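Local coordinates for protein squalene synthase HpnC (Alicyclobacillus acidocaldarius subsp. acidocaldarius, PDB 4HD1) that probably acts as a squalene synthase-type prenyltransferase that joins isoprenoid diphosphates, at residues L197-R201 and A202-T206; E27-S30 and V31-F35; F147-D151 and D152-R156. All coordinates share one frame; numbering follows the deposited sequence.

All three contacts are local and lie where helices of an all-helical chain begin or end. Along the sequence, interaction 2 comes first, on helix 29-32. Interaction 3 follows, at the start of helix 152-172, and interaction 1 is last, at the end of helix 197-201. Interactions 2 and 3 are the nearer pair, centres about 22 Å and nearest atoms about 5 Å apart, but do not touch. Interaction 1 lies far off: its centre is about 35 Å from that of interaction 2 and about 40 Å from that of interaction 3, across the chain's centre from the latter. Together they start, stop and turn helices of this squalene/phytoene synthase fold.

Interaction 1: residues L197-R201 and A202-T206; sequences LDDIR and ARRAT
R204 meets D199 with both backbone and side chain just past the end of helix 197-201. Its guanidinium comes side-on to the carboxylate. NE and NH2 of R204 both give bonds to OD1 of D199, each at 3.3 Å, as part of a salt bridge. OD1 lies at the edge of the guanidinium, near its plane, but the two flat groups are turned 82° apart. NE uses the anti lone pair of OD1, while NH2 comes from the same anti side but out of the carboxylate plane. The bend at chi3 of R204 (-60°) turns the guanidinium back to the helix. CB of A202 lies 3.5 Å above one of its faces, toward the rim.

The backbone bonds of the same turn bring R204 close to D199. R204 N donates to D199 O at 2.8 Å, and R203 N donates to I200 O at 3.0 Å. R203 has positive phi (45°). This is a Schellman motif that ends the helix. A202 N still closes a helical bond to D198 O at 2.8 Å. The other oxygen of D199, OD2, accepts from the backbone N of T196, so both carboxylate oxygens are engaged.

CG2 of T206 packs beside OD1 of D199 at 3.9 Å. OG1 of T206 caps the next helix by accepting from V209 N. The turn therefore joins the end of helix 197-201 to the start of helix 207-227. R203 reaches outward to a salt bridge with D175 of helix 174-179, and I200 packs on I174 of that helix and on L190 of helix 187-191.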
loop_
_atom_site.group_PDB
_atom_site.type_symbol
_atom_site.label_atom_id
_atom_site.label_comp_id
_atom_site.label_asym_id
_atom_site.label_seq_id
_atom_site.Cartn_x
_atom_site.Cartn_y
_atom_site.Cartn_z
ATOM N N LEU A 197 -15.046 21.102 2.015
ATOM C CA LEU A 197 -15.416 19.690 1.942
ATOM C C LEU A 197 -16.856 19.500 1.449
ATOM O O LEU A 197 -17.187 18.459 0.874
ATOM C CB LEU A 197 -15.223 19.009 3.300
ATOM C CG LEU A 197 -13.803 18.826 3.866
ATOM C CD1 LEU A 197 -13.908 18.447 5.334
ATOM C CD2 LEU A 197 -12.998 17.778 3.108
ATOM N N ASP A 198 -17.699 20.512 1.673
ATOM C CA ASP A 198 -19.084 20.512 1.188
ATOM C C ASP A 198 -19.177 20.402 -0.331
ATOM O O ASP A 198 -20.081 19.746 -0.850
ATOM C CB ASP A 198 -19.840 21.757 1.675
ATOM C CG ASP A 198 -20.648 21.498 2.938
ATOM O OD1 ASP A 198 -21.048 22.483 3.597
ATOM O OD2 ASP A 198 -20.895 20.319 3.272
ATOM N N ASP A 199 -18.243 21.044 -1.033
ATOM C CA ASP A 199 -18.143 20.929 -2.487
ATOM C C ASP A 199 -17.952 19.473 -2.907
ATOM O O ASP A 199 -18.587 19.005 -3.855
ATOM C CB ASP A 199 -16.985 21.779 -3.022
ATOM C CG ASP A 199 -17.246 23.272 -2.918
ATOM O OD1 ASP A 199 -18.371 23.715 -3.248
ATOM O OD2 ASP A 199 -16.310 24.006 -2.523
ATOM N N ILE A 200 -17.077 18.770 -2.186
ATOM C CA ILE A 200 -16.781 17.361 -2.446
ATOM C C ILE A 200 -18.015 16.501 -2.168
ATOM O O ILE A 200 -18.357 15.619 -2.961
ATOM C CB ILE A 200 -15.567 16.863 -1.609
ATOM C CG1 ILE A 200 -14.302 17.697 -1.888
ATOM C CG2 ILE A 200 -15.315 15.373 -1.820
ATOM C CD1 ILE A 200 -13.812 17.684 -3.328
ATOM N N ARG A 201 -18.678 16.771 -1.045
ATOM C CA ARG A 201 -19.900 16.057 -0.669
ATOM C C ARG A 201 -21.008 16.277 -1.709
ATOM O O ARG A 201 -21.700 15.331 -2.098
ATOM C CB ARG A 201 -20.364 16.464 0.747
ATOM C CG ARG A 201 -19.375 16.078 1.854
ATOM C CD ARG A 201 -19.901 16.427 3.248
ATOM N NE ARG A 201 -18.947 16.020 4.293
ATOM C CZ ARG A 201 -18.150 16.851 4.975
ATOM N NH1 ARG A 201 -18.197 18.166 4.751
ATOM N NH2 ARG A 201 -17.317 16.363 5.897
ATOM N N ALA A 202 -21.148 17.522 -2.171
ATOM C CA ALA A 202 -22.129 17.875 -3.204
ATOM C C ALA A 202 -21.586 17.647 -4.622
ATOM O O ALA A 202 -22.132 18.173 -5.597
ATOM C CB ALA A 202 -22.588 19.318 -3.028
ATOM N N ARG A 203 -20.507 16.868 -4.719
ATOM C CA ARG A 203 -19.908 16.448 -5.998
ATOM C C ARG A 203 -19.769 17.582 -7.025
ATOM O O ARG A 203 -19.953 17.366 -8.242
ATOM C CB ARG A 203 -20.671 15.246 -6.583
ATOM C CG ARG A 203 -20.731 14.048 -5.630
ATOM C CD ARG A 203 -21.619 12.915 -6.133
ATOM N NE ARG A 203 -20.955 12.090 -7.141
ATOM C CZ ARG A 203 -21.236 12.118 -8.440
ATOM N NH1 ARG A 203 -22.178 12.928 -8.907
ATOM N NH2 ARG A 203 -20.579 11.330 -9.276
ATOM N N ARG A 204 -19.450 18.789 -6.511
ATOM C CA ARG A 204 -19.302 19.978 -7.341
ATOM C C ARG A 204 -17.842 20.203 -7.679
ATOM O O ARG A 204 -17.018 20.417 -6.786
ATOM C CB ARG A 204 -19.833 21.212 -6.619
ATOM C CG ARG A 204 -21.343 21.357 -6.602
ATOM C CD ARG A 204 -21.720 22.716 -6.030
ATOM N NE ARG A 204 -21.225 22.884 -4.663
ATOM C CZ ARG A 204 -21.991 22.870 -3.576
ATOM N NH1 ARG A 204 -23.305 22.712 -3.684
ATOM N NH2 ARG A 204 -21.444 23.026 -2.377
ATOM N N ALA A 205 -17.525 20.164 -8.969
ATOM C CA ALA A 205 -16.169 20.419 -9.428
ATOM C C ALA A 205 -15.979 21.902 -9.712
ATOM O O ALA A 205 -15.833 22.312 -10.867
ATOM C CB ALA A 205 -15.854 19.585 -10.657
ATOM N N THR A 206 -15.984 22.704 -8.649
ATOM C CA THR A 206 -15.762 24.144 -8.767
ATOM C C THR A 206 -14.311 24.393 -9.168
ATOM O O THR A 206 -13.502 23.463 -9.185
ATOM C CB THR A 206 -16.082 24.894 -7.453
ATOM O OG1 THR A 206 -15.157 24.502 -6.434
ATOM C CG2 THR A 206 -17.508 24.603 -6.987
#

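Interaction 2: residues E27-S30 and V31-F35; sequences ENFS and VVSLF
S33 turns its hydroxyl back onto the helix, where OG donates to F29 O at 3.0 Å. Its chi1 of 78° places OG between the backbone N and the carbonyl carbon, and this brings it to the acceptor. S33 N also reaches F29 O, but that bond is weak, with an N-H...O angle of 130°.

V32 and S33, one turn on, both meet the F29 ring from the same side of its plane. CG of F29 is anti to the backbone N (chi1 -159°), which swings the ring along the helix. CE1 then meets CB of S33 at 3.8 Å, and CE2 meets CG1 of V32 at 4.0 Å. Both approach the ring obliquely. The V32 side chain crosses that of F29 at about a right angle.

F29 to V32 make the single turn of helix 29-32, with N28 at the N-cap position; S33 is the first residue after it. N28 O accepts twice: from V32 N at 3.3 Å, in the carbonyl plane, and from V31 N at 3.0 Å, above it. The side chain of S33 is about 6 Å from a bound sulfate ion, which probably came from the crystallisation liquor.

CG2 of V31 lies 3.8 Å from N28 O. V31 packs on L244 of helix 236-257. On the F29 side, helix 41-56 covers the ring: Y48 meets it edge-to-face, and F44 touches it too.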
loop_
_atom_site.group_PDB
_atom_site.type_symbol
_atom_site.label_atom_id
_atom_site.label_comp_id
_atom_site.label_asym_id
_atom_site.label_seq_id
_atom_site.Cartn_x
_atom_site.Cartn_y
_atom_site.Cartn_z
ATOM N N GLU A 27 -6.765 -9.108 -7.777
ATOM C CA GLU A 27 -7.092 -9.427 -9.170
ATOM C C GLU A 27 -5.927 -9.215 -10.135
ATOM O O GLU A 27 -5.812 -9.918 -11.134
ATOM C CB GLU A 27 -8.332 -8.655 -9.651
ATOM C CG GLU A 27 -8.321 -7.150 -9.398
ATOM C CD GLU A 27 -9.059 -6.752 -8.127
ATOM O OE1 GLU A 27 -8.656 -7.190 -7.027
ATOM O OE2 GLU A 27 -10.041 -5.985 -8.226
ATOM N N ASN A 28 -5.062 -8.259 -9.823
ATOM C CA ASN A 28 -3.977 -7.905 -10.722
ATOM C C ASN A 28 -2.613 -8.453 -10.331
ATOM O O ASN A 28 -1.589 -7.933 -10.778
ATOM C CB ASN A 28 -3.908 -6.386 -10.868
ATOM C CG ASN A 28 -4.981 -5.848 -11.783
ATOM O OD1 ASN A 28 -5.017 -6.176 -12.969
ATOM N ND2 ASN A 28 -5.865 -5.016 -11.240
ATOM N N PHE A 29 -2.589 -9.514 -9.528
ATOM C CA PHE A 29 -1.329 -9.961 -8.944
ATOM C C PHE A 29 -0.282 -10.432 -9.951
ATOM O O PHE A 29 0.916 -10.305 -9.697
ATOM C CB PHE A 29 -1.528 -10.996 -7.843
ATOM C CG PHE A 29 -0.359 -11.089 -6.912
ATOM C CD1 PHE A 29 0.550 -12.134 -7.016
ATOM C CD2 PHE A 29 -0.139 -10.101 -5.961
ATOM C CE1 PHE A 29 1.645 -12.203 -6.169
ATOM C CE2 PHE A 29 0.953 -10.166 -5.111
ATOM C CZ PHE A 29 1.845 -11.220 -5.213
ATOM N N SER A 30 -0.725 -10.954 -11.091
ATOM C CA SER A 30 0.196 -11.343 -12.159
ATOM C C SER A 30 1.052 -10.184 -12.665
ATOM O O SER A 30 2.180 -10.390 -13.091
ATOM C CB SER A 30 -0.559 -11.974 -13.322
ATOM O OG SER A 30 -0.859 -13.325 -13.045
ATOM N N VAL A 31 0.499 -8.975 -12.620
ATOM C CA VAL A 31 1.222 -7.765 -12.999
ATOM C C VAL A 31 2.155 -7.359 -11.863
ATOM O O VAL A 31 3.342 -7.123 -12.084
ATOM C CB VAL A 31 0.270 -6.594 -13.334
ATOM C CG1 VAL A 31 1.052 -5.385 -13.821
ATOM C CG2 VAL A 31 -0.747 -7.005 -14.385
ATOM N N VAL A 32 1.603 -7.295 -10.651
ATOM C CA VAL A 32 2.347 -6.932 -9.434
ATOM C C VAL A 32 3.601 -7.802 -9.229
ATOM O O VAL A 32 4.580 -7.350 -8.624
ATOM C CB VAL A 32 1.420 -6.962 -8.177
ATOM C CG1 VAL A 32 2.204 -6.800 -6.877
ATOM C CG2 VAL A 32 0.345 -5.885 -8.269
ATOM N N SER A 33 3.575 -9.027 -9.760
ATOM C CA SER A 33 4.662 -9.986 -9.571
ATOM C C SER A 33 5.294 -10.482 -10.881
ATOM O O SER A 33 6.051 -11.466 -10.875
ATOM C CB SER A 33 4.151 -11.182 -8.773
ATOM O OG SER A 33 3.408 -12.032 -9.625
ATOM N N LEU A 34 4.984 -9.803 -11.989
ATOM C CA LEU A 34 5.455 -10.181 -13.337
ATOM C C LEU A 34 6.986 -10.214 -13.479
ATOM O O LEU A 34 7.525 -10.826 -14.406
ATOM C CB LEU A 34 4.843 -9.221 -14.370
ATOM C CG LEU A 34 5.175 -9.249 -15.864
ATOM C CD1 LEU A 34 4.533 -10.438 -16.562
ATOM C CD2 LEU A 34 4.711 -7.948 -16.500
ATOM N N PHE A 35 7.676 -9.558 -12.551
ATOM C CA PHE A 35 9.121 -9.428 -12.611
ATOM C C PHE A 35 9.842 -10.194 -11.525
ATOM O O PHE A 35 11.068 -10.281 -11.538
ATOM C CB PHE A 35 9.507 -7.966 -12.470
ATOM C CG PHE A 35 9.092 -7.117 -13.624
ATOM C CD1 PHE A 35 9.890 -7.037 -14.753
ATOM C CD2 PHE A 35 7.905 -6.391 -13.578
ATOM C CE1 PHE A 35 9.517 -6.238 -15.814
ATOM C CE2 PHE A 35 7.523 -5.595 -14.636
ATOM C CZ PHE A 35 8.332 -5.518 -15.754
#

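Interaction 3: residues F147-D151 and D152-R156; sequences FGCLD and DERAR
D151 meets R154 edge to edge: OD2 lies at the rim of the guanidinium, near its plane, and the carboxylate and guanidinium planes are 23° apart. R154 comes side-on. NH2 of R154 bonds to OD2 of D151 at 2.7 Å, and NE of R154 reaches the same oxygen at 2.8 Å. NH2 meets OD2 almost end-on to its C-O bond, whereas NE arrives on the syn side, 30° out of the carboxylate plane. The R154 chain bends at chi3 (-76°), and this folds the guanidinium back over the preceding loop. There CA of C149 sits over the centre of one face, 3.9 Å above the plane, and SG of C149 lies 3.8 Å from NH1 of R154.

The other carboxylate oxygen has a different task. OD1 of D151 accepts from the backbone N of R154 at 2.9 Å in an almost straight bond. D151 is at the N-cap position of helix 152-172, and this is its capping bond. D151 O takes the first helical bond, from A155 N, and CD1 of L150 packs on CB of A155. Further out, NH1 of R154 donates to L233 O, and C149 lies against V234, P235 and L144.

One carboxylate thus serves a helix start and an arginine at once. Its negative charge would be favoured by the helix N-terminus and the guanidinium together, probably stabilising the ionised form of D151.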
loop_
_atom_site.group_PDB
_atom_site.type_symbol
_atom_site.label_atom_id
_atom_site.label_comp_id
_atom_site.label_asym_id
_atom_site.label_seq_id
_atom_site.Cartn_x
_atom_site.Cartn_y
_atom_site.Cartn_z
ATOM N N PHE A 147 14.123 -8.357 -1.736
ATOM C CA PHE A 147 15.220 -8.282 -2.708
ATOM C C PHE A 147 16.610 -7.992 -2.121
ATOM O O PHE A 147 17.569 -7.860 -2.875
ATOM C CB PHE A 147 14.901 -7.216 -3.764
ATOM C CG PHE A 147 14.022 -7.704 -4.878
ATOM C CD1 PHE A 147 14.583 -8.269 -6.027
ATOM C CD2 PHE A 147 12.632 -7.604 -4.788
ATOM C CE1 PHE A 147 13.778 -8.722 -7.065
ATOM C CE2 PHE A 147 11.824 -8.051 -5.827
ATOM C CZ PHE A 147 12.399 -8.615 -6.966
ATOM N N GLY A 148 16.721 -7.885 -0.797
ATOM C CA GLY A 148 17.988 -7.519 -0.145
ATOM C C GLY A 148 18.419 -6.073 -0.376
ATOM O O GLY A 148 19.616 -5.781 -0.494
ATOM N N CYS A 149 17.448 -5.166 -0.432
ATOM C CA CYS A 149 17.723 -3.765 -0.739
ATOM C C CYS A 149 17.238 -2.791 0.328
ATOM O O CYS A 149 17.089 -1.601 0.054
ATOM C CB CYS A 149 17.100 -3.389 -2.087
ATOM S SG CYS A 149 17.865 -4.226 -3.487
ATOM N N LEU A 150 17.000 -3.278 1.542
ATOM C CA LEU A 150 16.406 -2.424 2.574
ATOM C C LEU A 150 17.420 -1.705 3.480
ATOM O O LEU A 150 17.945 -2.277 4.439
ATOM C CB LEU A 150 15.351 -3.182 3.394
ATOM C CG LEU A 150 14.528 -2.343 4.383
ATOM C CD1 LEU A 150 13.837 -1.151 3.726
ATOM C CD2 LEU A 150 13.517 -3.227 5.105
ATOM N N ASP A 151 17.685 -0.446 3.145
ATOM C CA ASP A 151 18.442 0.466 3.995
ATOM C C ASP A 151 17.699 1.797 3.981
ATOM O O ASP A 151 16.748 1.966 3.205
ATOM C CB ASP A 151 19.874 0.632 3.485
ATOM C CG ASP A 151 19.932 1.067 2.034
ATOM O OD1 ASP A 151 19.424 2.156 1.696
ATOM O OD2 ASP A 151 20.491 0.314 1.221
ATOM N N ASP A 152 18.138 2.740 4.814
ATOM C CA ASP A 152 17.420 4.005 4.999
ATOM C C ASP A 152 17.327 4.849 3.736
ATOM O O ASP A 152 16.299 5.484 3.488
ATOM C CB ASP A 152 18.039 4.826 6.133
ATOM C CG ASP A 152 17.896 4.156 7.493
ATOM O OD1 ASP A 152 17.270 3.077 7.583
ATOM O OD2 ASP A 152 18.417 4.712 8.480
ATOM N N GLU A 153 18.392 4.851 2.939
ATOM C CA GLU A 153 18.409 5.657 1.726
ATOM C C GLU A 153 17.378 5.161 0.704
ATOM O O GLU A 153 16.554 5.940 0.201
ATOM C CB GLU A 153 19.816 5.707 1.119
ATOM C CG GLU A 153 19.932 6.613 -0.097
ATOM C CD GLU A 153 19.634 8.079 0.205
ATOM O OE1 GLU A 153 19.450 8.445 1.388
ATOM O OE2 GLU A 153 19.583 8.878 -0.752
ATOM N N ARG A 154 17.420 3.864 0.420
ATOM C CA ARG A 154 16.520 3.261 -0.552
ATOM C C ARG A 154 15.072 3.203 -0.061
ATOM O O ARG A 154 14.144 3.351 -0.859
ATOM C CB ARG A 154 17.042 1.896 -0.989
ATOM C CG ARG A 154 18.215 2.038 -1.940
ATOM C CD ARG A 154 18.741 0.703 -2.430
ATOM N NE ARG A 154 19.536 0.027 -1.412
ATOM C CZ ARG A 154 20.326 -1.017 -1.647
ATOM N NH1 ARG A 154 20.446 -1.512 -2.875
ATOM N NH2 ARG A 154 21.002 -1.563 -0.644
ATOM N N ALA A 155 14.887 3.030 1.248
ATOM C CA ALA A 155 13.556 3.094 1.858
ATOM C C ALA A 155 12.930 4.474 1.650
ATOM O O ALA A 155 11.747 4.589 1.306
ATOM C CB ALA A 155 13.621 2.748 3.341
ATOM N N ARG A 156 13.745 5.514 1.839
ATOM C CA ARG A 156 13.316 6.900 1.674
ATOM C C ARG A 156 12.775 7.129 0.262
ATOM O O ARG A 156 11.707 7.707 0.089
ATOM C CB ARG A 156 14.490 7.840 1.987
ATOM C CG ARG A 156 14.142 9.317 2.099
ATOM C CD ARG A 156 15.379 10.180 2.337
ATOM N NE ARG A 156 16.417 10.029 1.306
ATOM C CZ ARG A 156 16.385 10.593 0.097
ATOM N NH1 ARG A 156 15.356 11.345 -0.281
ATOM N NH2 ARG A 156 17.385 10.397 -0.750
#